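Local coordinates for periplasmic solute binding protein (Pectobacterium atrosepticum, PDB 4RY1), which probably binds a sugar in the periplasm as the solute-binding component of an ABC-type import system, at residues A21-F26 / V35-A40; P31-K36 / A302-N307; T125-D128 / Y134-T137; L266-F271 / Y351-A356. One frame throughout, in Å; residues are numbered along the deposited sequence.

Contact 1: A21-F26 / V35-A40; sequences AAINAF and VKAEYA
A beta-alpha-beta crossover made of strand 3-10, helix 13-29 and strand 33-40 holds this contact: Ile23 and Phe26 of the helix come down on Val35 and Ala37 of the strand that follows it. The segments 21-26 and 35-40 run almost exactly antiparallel, 174° between their directions, with axes 10.0 Å apart, as expected when the chain returns along a helix before re-entering a parallel sheet. Val35 is the residue shared by both helix side chains, one methyl for each. Its CG1 meets the branch methyl of Ile23, with CG2 of Ile23 and CG1 of Val35 3.7 Å apart, while its CG2 lies 3.9 Å from Phe26 CD2. Ile23 reaches further along the strand with its longer arm: CG1 stands beside the backbone N (chi1 -70°) and the chain then extends, carrying CD1 to 4.2 Å from Ala37 CB. In Phe26, CG lies anti to the backbone N (chi1 175°), which carries the ring from the helix down to Val35, whose side chain it crosses at about a right angle. The interface is wholly apolar and modest in area, 173 Å² summed over both sides, with Ala37 at its more exposed end. Strand 33-40 pairs in parallel with strand 3-10, whose Ile7 also touches Val35. Helix 299-310 packs on the helix as well, its Leu305 against Phe26 and its Met309 against Ile23. The Val35 methyl CG2 spans one ring bond of Phe26, with CE2 of that ring only slightly further from it than CD2, at 4.0 Å.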
loop_
_atom_site.group_PDB
_atom_site.type_symbol
_atom_site.label_atom_id
_atom_site.label_comp_id
_atom_site.label_asym_id
_atom_site.label_seq_id
_atom_site.Cartn_x
_atom_site.Cartn_y
_atom_site.Cartn_z
ATOM N N ALA A 21 20.149 4.171 11.932
ATOM C CA ALA A 21 20.196 4.203 13.410
ATOM C C ALA A 21 20.014 2.781 13.954
ATOM O O ALA A 21 20.699 2.353 14.885
ATOM C CB ALA A 21 19.113 5.110 13.951
ATOM N N ALA A 22 19.065 2.049 13.381
ATOM C CA ALA A 22 18.837 0.669 13.825
ATOM C C ALA A 22 20.053 -0.216 13.563
ATOM O O ALA A 22 20.430 -1.037 14.391
ATOM C CB ALA A 22 17.596 0.078 13.172
ATOM N N ILE A 23 20.646 -0.039 12.389
ATOM C CA ILE A 23 21.850 -0.791 12.021
ATOM C C ILE A 23 23.003 -0.491 12.969
ATOM O O ILE A 23 23.697 -1.382 13.430
ATOM C CB ILE A 23 22.222 -0.550 10.544
ATOM C CG1 ILE A 23 21.184 -1.219 9.622
ATOM C CG2 ILE A 23 23.638 -1.052 10.248
ATOM C CD1 ILE A 23 21.248 -0.733 8.189
ATOM N N ASN A 24 23.179 0.785 13.284
ATOM C CA ASN A 24 24.241 1.155 14.208
ATOM C C ASN A 24 24.033 0.552 15.607
ATOM O O ASN A 24 25.006 0.119 16.264
ATOM C CB ASN A 24 24.421 2.682 14.290
ATOM C CG ASN A 24 25.110 3.232 13.059
ATOM O OD1 ASN A 24 26.075 2.648 12.554
ATOM N ND2 ASN A 24 24.627 4.358 12.563
ATOM N N ALA A 25 22.787 0.559 16.077
ATOM C CA ALA A 25 22.474 -0.053 17.372
ATOM C C ALA A 25 22.723 -1.564 17.310
ATOM O O ALA A 25 23.248 -2.154 18.254
ATOM C CB ALA A 25 21.038 0.286 17.773
ATOM N N PHE A 26 22.364 -2.184 16.191
ATOM C CA PHE A 26 22.640 -3.612 16.017
ATOM C C PHE A 26 24.126 -3.915 16.093
ATOM O O PHE A 26 24.530 -4.887 16.742
ATOM C CB PHE A 26 22.069 -4.093 14.677
ATOM C CG PHE A 26 22.398 -5.522 14.354
ATOM C CD1 PHE A 26 21.711 -6.570 14.935
ATOM C CD2 PHE A 26 23.421 -5.827 13.464
ATOM C CE1 PHE A 26 22.017 -7.894 14.618
ATOM C CE2 PHE A 26 23.743 -7.139 13.190
ATOM C CZ PHE A 26 23.028 -8.172 13.751
ATOM N N VAL A 35 27.604 -4.780 8.682
ATOM C CA VAL A 35 26.348 -4.587 7.935
ATOM C C VAL A 35 26.587 -3.565 6.843
ATOM O O VAL A 35 27.009 -2.439 7.119
ATOM C CB VAL A 35 25.161 -4.124 8.799
ATOM C CG1 VAL A 35 23.915 -3.963 7.948
ATOM C CG2 VAL A 35 24.919 -5.117 9.930
ATOM N N LYS A 36 26.344 -3.971 5.604
ATOM C CA LYS A 36 26.449 -3.085 4.458
ATOM C C LYS A 36 25.083 -2.646 4.020
ATOM O O LYS A 36 24.271 -3.439 3.555
ATOM C CB LYS A 36 27.145 -3.797 3.325
ATOM C CG LYS A 36 28.552 -4.179 3.698
ATOM C CD LYS A 36 29.554 -3.167 3.193
ATOM C CE LYS A 36 30.908 -3.382 3.845
ATOM N NZ LYS A 36 31.259 -2.270 4.769
ATOM N N ALA A 37 24.829 -1.361 4.203
ATOM C CA ALA A 37 23.541 -0.780 3.867
ATOM C C ALA A 37 23.513 -0.442 2.384
ATOM O O ALA A 37 24.433 0.187 1.849
ATOM C CB ALA A 37 23.277 0.446 4.713
ATOM N N GLU A 38 22.427 -0.851 1.747
ATOM C CA GLU A 38 22.207 -0.654 0.314
ATOM C C GLU A 38 20.780 -0.148 0.099
ATOM O O GLU A 38 19.866 -0.895 -0.221
ATOM C CB GLU A 38 22.427 -1.949 -0.463
ATOM C CG GLU A 38 23.812 -2.538 -0.272
ATOM C CD GLU A 38 24.066 -3.815 -1.041
ATOM O OE1 GLU A 38 23.139 -4.380 -1.650
ATOM O OE2 GLU A 38 25.222 -4.265 -0.975
ATOM N N TYR A 39 20.584 1.133 0.297
ATOM C CA TYR A 39 19.265 1.686 0.117
ATOM C C TYR A 39 19.194 2.509 -1.107
ATOM O O TYR A 39 20.198 2.755 -1.796
ATOM C CB TYR A 39 18.897 2.530 1.318
ATOM N N ALA A 40 18.017 3.076 -1.281
ATOM C CA ALA A 40 17.658 3.609 -2.554
ATOM C C ALA A 40 16.278 4.222 -2.500
ATOM O O ALA A 40 15.593 4.211 -1.483
ATOM C CB ALA A 40 17.710 2.498 -3.598
#

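Contact 2: P31-K36 / A302-N307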
loop_
_atom_site.group_PDB
_atom_site.type_symbol
_atom_site.label_atom_id
_atom_site.label_comp_id
_atom_site.label_asym_id
_atom_site.label_seq_id
_atom_site.Cartn_x
_atom_site.Cartn_y
_atom_site.Cartn_z
ATOM N N PRO A 31 29.171 -6.702 17.835
ATOM C CA PRO A 31 30.364 -6.014 17.326
ATOM C C PRO A 31 31.219 -6.819 16.339
ATOM O O PRO A 31 32.189 -6.287 15.785
ATOM C CB PRO A 31 31.135 -5.662 18.611
ATOM C CG PRO A 31 30.615 -6.573 19.641
ATOM C CD PRO A 31 29.198 -6.841 19.296
ATOM N N THR A 32 30.876 -8.083 16.112
ATOM C CA THR A 32 31.619 -8.887 15.120
ATOM C C THR A 32 30.899 -9.017 13.782
ATOM O O THR A 32 31.404 -9.673 12.854
ATOM C CB THR A 32 31.958 -10.284 15.632
ATOM O OG1 THR A 32 30.759 -11.031 15.858
ATOM C CG2 THR A 32 32.775 -10.187 16.901
ATOM N N ILE A 33 29.754 -8.350 13.657
ATOM C CA ILE A 33 28.986 -8.420 12.414
ATOM C C ILE A 33 29.052 -7.085 11.642
ATOM O O ILE A 33 28.727 -6.034 12.182
ATOM C CB ILE A 33 27.513 -8.816 12.660
ATOM C CG1 ILE A 33 27.401 -10.156 13.400
ATOM C CG2 ILE A 33 26.791 -8.927 11.315
ATOM C CD1 ILE A 33 26.002 -10.578 13.806
ATOM N N THR A 34 29.481 -7.164 10.391
ATOM C CA THR A 34 29.548 -6.022 9.476
ATOM C C THR A 34 28.221 -5.959 8.727
ATOM O O THR A 34 27.788 -6.967 8.188
ATOM C CB THR A 34 30.724 -6.173 8.471
ATOM O OG1 THR A 34 31.965 -6.012 9.167
ATOM C CG2 THR A 34 30.656 -5.137 7.349
ATOM N N VAL A 35 27.604 -4.780 8.682
ATOM C CA VAL A 35 26.348 -4.587 7.935
ATOM C C VAL A 35 26.587 -3.565 6.843
ATOM O O VAL A 35 27.009 -2.439 7.119
ATOM C CB VAL A 35 25.161 -4.124 8.799
ATOM C CG1 VAL A 35 23.915 -3.963 7.948
ATOM C CG2 VAL A 35 24.919 -5.117 9.930
ATOM N N LYS A 36 26.344 -3.971 5.604
ATOM C CA LYS A 36 26.449 -3.085 4.458
ATOM C C LYS A 36 25.083 -2.646 4.020
ATOM O O LYS A 36 24.271 -3.439 3.555
ATOM C CB LYS A 36 27.145 -3.797 3.325
ATOM C CG LYS A 36 28.552 -4.179 3.698
ATOM C CD LYS A 36 29.554 -3.167 3.193
ATOM C CE LYS A 36 30.908 -3.382 3.845
ATOM N NZ LYS A 36 31.259 -2.270 4.769
ATOM N N ALA A 302 21.564 -12.639 9.387
ATOM C CA ALA A 302 20.500 -11.899 8.702
ATOM C C ALA A 302 19.222 -11.864 9.558
ATOM O O ALA A 302 18.623 -10.800 9.774
ATOM C CB ALA A 302 20.213 -12.534 7.330
ATOM N N ALA A 303 18.825 -13.022 10.057
ATOM C CA ALA A 303 17.672 -13.122 10.952
ATOM C C ALA A 303 17.875 -12.319 12.241
ATOM O O ALA A 303 16.924 -11.710 12.752
ATOM C CB ALA A 303 17.376 -14.566 11.287
ATOM N N MET A 304 19.094 -12.354 12.784
ATOM C CA MET A 304 19.400 -11.549 13.984
ATOM C C MET A 304 19.179 -10.054 13.711
ATOM O O MET A 304 18.673 -9.319 14.559
ATOM C CB MET A 304 20.838 -11.795 14.493
ATOM C CG MET A 304 21.086 -13.190 15.050
ATOM S SD MET A 304 22.855 -13.658 15.301
ATOM C CE MET A 304 23.258 -12.482 16.617
ATOM N N LEU A 305 19.596 -9.582 12.543
ATOM C CA LEU A 305 19.390 -8.171 12.194
ATOM C C LEU A 305 17.896 -7.849 12.089
ATOM O O LEU A 305 17.397 -6.841 12.604
ATOM C CB LEU A 305 20.098 -7.826 10.895
ATOM C CG LEU A 305 19.910 -6.417 10.341
ATOM C CD1 LEU A 305 20.267 -5.334 11.357
ATOM C CD2 LEU A 305 20.668 -6.279 9.014
ATOM N N MET A 306 17.158 -8.737 11.451
ATOM C CA MET A 306 15.711 -8.567 11.303
ATOM C C MET A 306 15.018 -8.541 12.675
ATOM O O MET A 306 14.199 -7.647 12.957
ATOM C CB MET A 306 15.110 -9.659 10.431
ATOM C CG MET A 306 15.518 -9.531 8.970
ATOM S SD MET A 306 15.173 -11.018 7.897
ATOM C CE MET A 306 13.443 -11.321 8.290
ATOM N N ASN A 307 15.361 -9.492 13.535
ATOM C CA ASN A 307 14.786 -9.501 14.875
ATOM C C ASN A 307 15.136 -8.231 15.634
ATOM O O ASN A 307 14.317 -7.687 16.368
ATOM C CB ASN A 307 15.251 -10.711 15.651
ATOM C CG ASN A 307 14.689 -10.727 17.047
ATOM O OD1 ASN A 307 13.514 -11.055 17.249
ATOM N ND2 ASN A 307 15.507 -10.366 18.008
#
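Val35 N is hydrogen-bonded to Gln27 OE1 of helix 13-29, which ties down the backbone of the strand residue whose methyl CG1 meets Leu305 of a second helix. The contact belongs to the alpha/beta layering of the solute-binding fold: helix 299-310, reached after strand 284-292, lies against the beginning of strand 33-40, although 265 residues separate the two segments. It is a light apolar contact, 118 Å² over both sides, made by alternate strand residues, as Ile33 and Val35 both point to the helix. Met304 and Leu305 are consecutive residues of helix 299-310, and the side chains of both face the strand. The ends of Val35 and Leu305 meet head-on, CG1 of Val35 standing 4.1 Å from CD2 of Leu305. The leucine extends from the helix with CG anti to the backbone N (chi1 176°), which carries its branched end out to the strand. The closest CA atoms across the contact, those of Val35 and Leu305, are still 8.9 Å apart, a gap bridged by side chains alone. Phe26 also touches Ile33, so helices 13-29 and 299-310 both lie against this end of the strand. On the other side of the pairing, Thr34 and Lys36 make backbone hydrogen bonds to strand 3-10. Met304 also touches Asn30, in the turn leading to the strand. The second meeting point is the looser one: Ile33 CD1 and the terminal methyl CE of Met304 approach to 4.4 Å.

Contact 3: T125-D128 / Y134-T137. With GOL (glycerol), chain D.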
loop_
_atom_site.group_PDB
_atom_site.type_symbol
_atom_site.label_atom_id
_atom_site.label_comp_id
_atom_site.label_asym_id
_atom_site.label_seq_id
_atom_site.Cartn_x
_atom_site.Cartn_y
_atom_site.Cartn_z
ATOM N N THR A 125 -9.875 21.282 6.659
ATOM C CA THR A 125 -10.123 22.693 6.353
ATOM C C THR A 125 -10.970 22.825 5.090
ATOM O O THR A 125 -11.972 23.533 5.043
ATOM C CB THR A 125 -8.802 23.462 6.208
ATOM O OG1 THR A 125 -8.027 23.279 7.397
ATOM C CG2 THR A 125 -9.031 24.960 5.989
ATOM N N THR A 126 -10.563 22.112 4.062
ATOM C CA THR A 126 -11.303 22.133 2.796
ATOM C C THR A 126 -12.753 21.616 2.893
ATOM O O THR A 126 -13.678 22.248 2.383
ATOM C CB THR A 126 -10.546 21.376 1.707
ATOM O OG1 THR A 126 -9.184 21.819 1.697
ATOM C CG2 THR A 126 -11.189 21.646 0.368
ATOM N N TRP A 127 -12.946 20.461 3.526
ATOM C CA TRP A 127 -14.298 19.910 3.720
ATOM C C TRP A 127 -15.205 20.875 4.516
ATOM O O TRP A 127 -16.378 21.075 4.174
ATOM C CB TRP A 127 -14.215 18.534 4.415
ATOM C CG TRP A 127 -13.809 17.428 3.456
ATOM C CD1 TRP A 127 -12.521 17.125 3.021
ATOM C CD2 TRP A 127 -14.687 16.523 2.762
ATOM N NE1 TRP A 127 -12.567 16.079 2.144
ATOM C CE2 TRP A 127 -13.871 15.692 1.956
ATOM C CE3 TRP A 127 -16.078 16.322 2.741
ATOM C CZ2 TRP A 127 -14.389 14.694 1.141
ATOM C CZ3 TRP A 127 -16.593 15.313 1.917
ATOM C CH2 TRP A 127 -15.742 14.515 1.131
ATOM N N ASP A 128 -14.640 21.466 5.563
ATOM C CA ASP A 128 -15.332 22.476 6.399
ATOM C C ASP A 128 -15.686 23.728 5.565
ATOM O O ASP A 128 -16.800 24.246 5.656
ATOM C CB ASP A 128 -14.482 22.871 7.623
ATOM C CG ASP A 128 -14.470 21.803 8.715
ATOM O OD1 ASP A 128 -15.256 20.835 8.626
ATOM O OD2 ASP A 128 -13.668 21.948 9.661
ATOM N N TYR A 134 -17.781 14.543 6.279
ATOM C CA TYR A 134 -17.098 13.402 5.674
ATOM C C TYR A 134 -18.147 12.324 5.379
ATOM O O TYR A 134 -19.020 12.063 6.217
ATOM C CB TYR A 134 -16.009 12.794 6.570
ATOM C CG TYR A 134 -14.844 13.672 6.960
ATOM C CD1 TYR A 134 -14.366 14.678 6.122
ATOM C CD2 TYR A 134 -14.189 13.466 8.164
ATOM C CE1 TYR A 134 -13.279 15.462 6.493
ATOM C CE2 TYR A 134 -13.103 14.234 8.542
ATOM C CZ TYR A 134 -12.660 15.242 7.711
ATOM O OH TYR A 134 -11.592 16.014 8.095
ATOM N N PRO A 135 -18.075 11.694 4.197
ATOM C CA PRO A 135 -19.126 10.773 3.784
ATOM C C PRO A 135 -19.055 9.404 4.466
ATOM O O PRO A 135 -17.994 8.843 4.676
ATOM C CB PRO A 135 -18.925 10.661 2.273
ATOM C CG PRO A 135 -17.458 10.890 2.084
ATOM C CD PRO A 135 -17.073 11.889 3.135
ATOM N N LYS A 136 -20.213 8.899 4.833
ATOM C CA LYS A 136 -20.342 7.552 5.400
ATOM C C LYS A 136 -20.803 6.497 4.353
ATOM O O LYS A 136 -20.582 5.287 4.539
ATOM C CB LYS A 136 -21.232 7.597 6.670
ATOM C CG LYS A 136 -20.511 8.231 7.863
ATOM C CD LYS A 136 -21.273 8.113 9.182
ATOM C CE LYS A 136 -21.838 9.448 9.638
ATOM N NZ LYS A 136 -22.883 9.277 10.684
ATOM N N THR A 137 -21.408 6.955 3.258
ATOM C CA THR A 137 -21.888 6.082 2.171
ATOM C C THR A 137 -21.403 6.555 0.822
ATOM O O THR A 137 -20.962 7.711 0.685
ATOM C CB THR A 137 -23.410 6.088 2.079
ATOM O OG1 THR A 137 -23.837 7.413 1.755
ATOM C CG2 THR A 137 -24.000 5.634 3.389
HETATM C C1 GOL D . -14.483 16.558 11.023
HETATM O O1 GOL D . -13.400 17.372 11.470
HETATM C C2 GOL D . -15.539 17.406 10.314
HETATM O O2 GOL D . -15.155 18.787 10.264
HETATM C C3 GOL D . -15.758 16.851 8.910
HETATM O O3 GOL D . -16.929 16.007 8.968
#
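Trp127 and Tyr134 form the tight part of the contact, a T-shaped (edge-to-face) pair in which the edge of the tyrosine is set against one face of the indole. The indole leaves its helix with CG anti to the carbonyl carbon (chi1 -78°), which brings that face to the tyrosine. The planes stand at 82°, and the Tyr134 ring centroid is 5.1 Å from that of the five-membered ring; Tyr134 CE1 comes to 3.7 Å from Trp127 CG. Further along the indole, Pro135 CD packs 3.6 Å from Trp127 CH2, so the benzo end is met by the proline and the pyrrole end by the tyrosine. Indole NE1 is satisfied elsewhere, by Ala244 O. The looser side is around exposed Asp128, where a glycerol, probably from the crystallisation liquor, bridges the segments. Its O2 donates to Asp128 OD1 at 2.6 Å, and Tyr134 N donates a longer but fairly straight bond to its O3, 3.2 Å at 166°. Between these bonds the carbon C3 sits 3.5 Å above the centre of the Tyr134 ring. Lys124, in a salt bridge with Asp128 OD2, also binds the glycerol. Segment 134-137 lies in the loop between helix 124-130 and helix 138-152, with Thr137 as N-cap of the latter. Trp127 packs on Ala144 and edge-to-face with Phe148 of that second helix, while Tyr134 stacks on Tyr122 of strand 107-123.

Contact 4: L266-F271 / Y351-A356; sequences LETGPF and YRAAAA
Phe271 directs its ring against the backbone and methyl groups of Ala353 and Ala354 on helix 346-356. Two ring atoms do the touching: CZ lies 3.6 Å from Ala354 CA, and CE1 is 3.8 Å from Ala353 O, both approached obliquely. Ala353 CB is instead close to the ring plane at its edge, 3.9 Å from CE1, and Ala354 CB is likewise 3.9 Å from CZ. With CG anti to its carbonyl carbon (chi1 -73°), the phenylalanine sends its ring from the loop onto the helix, where small alanine side chains allow it to reach the main chain. Thr268 adds a lighter touch on the same methyl: its OG1, placed anti to the backbone N (chi1 -174°), is 4.0 Å from Ala353 CB, a van der Waals approach. Ala353 CB therefore has a partner from the strand and another from the loop beyond it, and Ala353 O is hydrogen-bonded by Gln357 NE2. The Phe271 side chain also comes within about 4 Å, nearest atoms, of a glycerol that is probably from the crystallisation liquor, though it may mark a pocket. Strand 266-268 runs antiparallel to strand 107-123, whose Ser119 and Ser117 touch Phe271 and Ala354 respectively; Thr268 reaches one turn back along helix 346-356 to Ala350.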
loop_
_atom_site.group_PDB
_atom_site.type_symbol
_atom_site.label_atom_id
_atom_site.label_comp_id
_atom_site.label_asym_id
_atom_site.label_seq_id
_atom_site.Cartn_x
_atom_site.Cartn_y
_atom_site.Cartn_z
ATOM N N LEU A 266 -4.913 17.238 8.438
ATOM C CA LEU A 266 -5.333 15.982 7.819
ATOM C C LEU A 266 -5.922 15.062 8.904
ATOM O O LEU A 266 -5.367 14.968 9.999
ATOM C CB LEU A 266 -4.159 15.298 7.115
ATOM C CG LEU A 266 -3.577 16.067 5.920
ATOM C CD1 LEU A 266 -2.434 15.268 5.326
ATOM C CD2 LEU A 266 -4.588 16.413 4.829
ATOM N N GLU A 267 -7.030 14.402 8.578
ATOM C CA GLU A 267 -7.732 13.505 9.489
ATOM C C GLU A 267 -8.135 12.195 8.834
ATOM O O GLU A 267 -8.401 12.118 7.638
ATOM C CB GLU A 267 -9.012 14.157 10.029
ATOM C CG GLU A 267 -8.829 15.478 10.734
ATOM C CD GLU A 267 -10.128 15.969 11.352
ATOM O OE1 GLU A 267 -11.171 15.974 10.651
ATOM O OE2 GLU A 267 -10.096 16.343 12.547
ATOM N N THR A 268 -8.198 11.158 9.661
ATOM C CA THR A 268 -8.729 9.871 9.255
ATOM C C THR A 268 -10.253 10.002 9.063
ATOM O O THR A 268 -10.933 10.594 9.895
ATOM C CB THR A 268 -8.361 8.760 10.275
ATOM O OG1 THR A 268 -8.768 7.481 9.775
ATOM C CG2 THR A 268 -8.997 8.999 11.623
ATOM N N GLY A 269 -10.758 9.486 7.949
ATOM C CA GLY A 269 -12.169 9.598 7.574
ATOM C C GLY A 269 -12.933 8.279 7.660
ATOM O O GLY A 269 -12.344 7.205 7.673
ATOM N N PRO A 270 -14.268 8.343 7.712
ATOM C CA PRO A 270 -15.067 7.122 7.776
ATOM C C PRO A 270 -14.806 6.140 6.648
ATOM O O PRO A 270 -14.458 6.518 5.535
ATOM C CB PRO A 270 -16.506 7.641 7.698
ATOM C CG PRO A 270 -16.418 9.057 8.120
ATOM C CD PRO A 270 -15.106 9.539 7.605
ATOM N N PHE A 271 -14.989 4.866 6.981
ATOM C CA PHE A 271 -14.919 3.805 6.007
ATOM C C PHE A 271 -16.226 3.750 5.232
ATOM O O PHE A 271 -17.247 3.264 5.714
ATOM C CB PHE A 271 -14.594 2.482 6.679
ATOM C CG PHE A 271 -13.167 2.409 7.112
ATOM C CD1 PHE A 271 -12.763 3.004 8.289
ATOM C CD2 PHE A 271 -12.231 1.806 6.329
ATOM C CE1 PHE A 271 -11.444 2.978 8.691
ATOM C CE2 PHE A 271 -10.896 1.793 6.712
ATOM C CZ PHE A 271 -10.509 2.357 7.907
ATOM N N TYR A 351 -4.623 3.673 11.523
ATOM C CA TYR A 351 -4.411 2.244 11.796
ATOM C C TYR A 351 -5.439 1.715 12.813
ATOM O O TYR A 351 -6.055 0.669 12.599
ATOM C CB TYR A 351 -2.988 2.020 12.292
ATOM C CG TYR A 351 -2.612 0.585 12.534
ATOM C CD1 TYR A 351 -2.864 -0.022 13.750
ATOM C CD2 TYR A 351 -1.990 -0.154 11.522
ATOM C CE1 TYR A 351 -2.490 -1.342 13.974
ATOM C CE2 TYR A 351 -1.613 -1.452 11.716
ATOM C CZ TYR A 351 -1.854 -2.052 12.924
ATOM O OH TYR A 351 -1.453 -3.364 13.035
ATOM N N ARG A 352 -5.649 2.471 13.885
ATOM C CA ARG A 352 -6.618 2.107 14.924
ATOM C C ARG A 352 -8.030 2.099 14.371
ATOM O O ARG A 352 -8.807 1.220 14.725
ATOM C CB ARG A 352 -6.494 3.009 16.153
ATOM C CG ARG A 352 -5.238 2.698 16.956
ATOM C CD ARG A 352 -4.977 3.696 18.068
ATOM N NE ARG A 352 -3.940 3.198 18.969
ATOM C CZ ARG A 352 -3.320 3.929 19.893
ATOM N NH1 ARG A 352 -3.609 5.217 20.059
ATOM N NH2 ARG A 352 -2.397 3.367 20.652
ATOM N N ALA A 353 -8.344 3.039 13.465
ATOM C CA ALA A 353 -9.665 3.064 12.823
ATOM C C ALA A 353 -9.883 1.817 11.969
ATOM O O ALA A 353 -10.951 1.183 12.011
ATOM C CB ALA A 353 -9.852 4.330 12.003
ATOM N N ALA A 354 -8.871 1.458 11.190
ATOM C CA ALA A 354 -8.952 0.235 10.383
ATOM C C ALA A 354 -9.146 -0.997 11.266
ATOM O O ALA A 354 -9.946 -1.887 10.938
ATOM C CB ALA A 354 -7.718 0.077 9.507
ATOM N N ALA A 355 -8.427 -1.034 12.389
ATOM C CA ALA A 355 -8.509 -2.164 13.316
ATOM C C ALA A 355 -9.907 -2.328 13.927
ATOM O O ALA A 355 -10.311 -3.454 14.294
ATOM C CB ALA A 355 -7.450 -2.054 14.403
ATOM N N ALA A 356 -10.657 -1.230 14.014
ATOM C CA ALA A 356 -12.033 -1.236 14.548
ATOM C C ALA A 356 -13.091 -1.673 13.544
ATOM O O ALA A 356 -14.232 -1.909 13.923
ATOM C CB ALA A 356 -12.392 0.139 15.087
#

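How the contacts relate
Contacts 1 and 2 form one continuous apolar layer, with centres 9 Å apart: they share strand 33-40, and Phe26 CE1 of the first packs 3.6 Å from Leu305 CA of the second. Contacts 3 and 4, with centres 14 Å apart, are joined by a probable hydrogen bond of 2.6 Å between Tyr134 OH and Glu267 OE1; Pro270 also packs on Tyr134. Glu267 OE1 binds the glycerol of contact 3 as well. The two groups are well separated, the centres of contacts 1 and 3 being 42 Å apart on opposite sides of the chain's centre, consistent with the two lobes of a periplasmic binding protein.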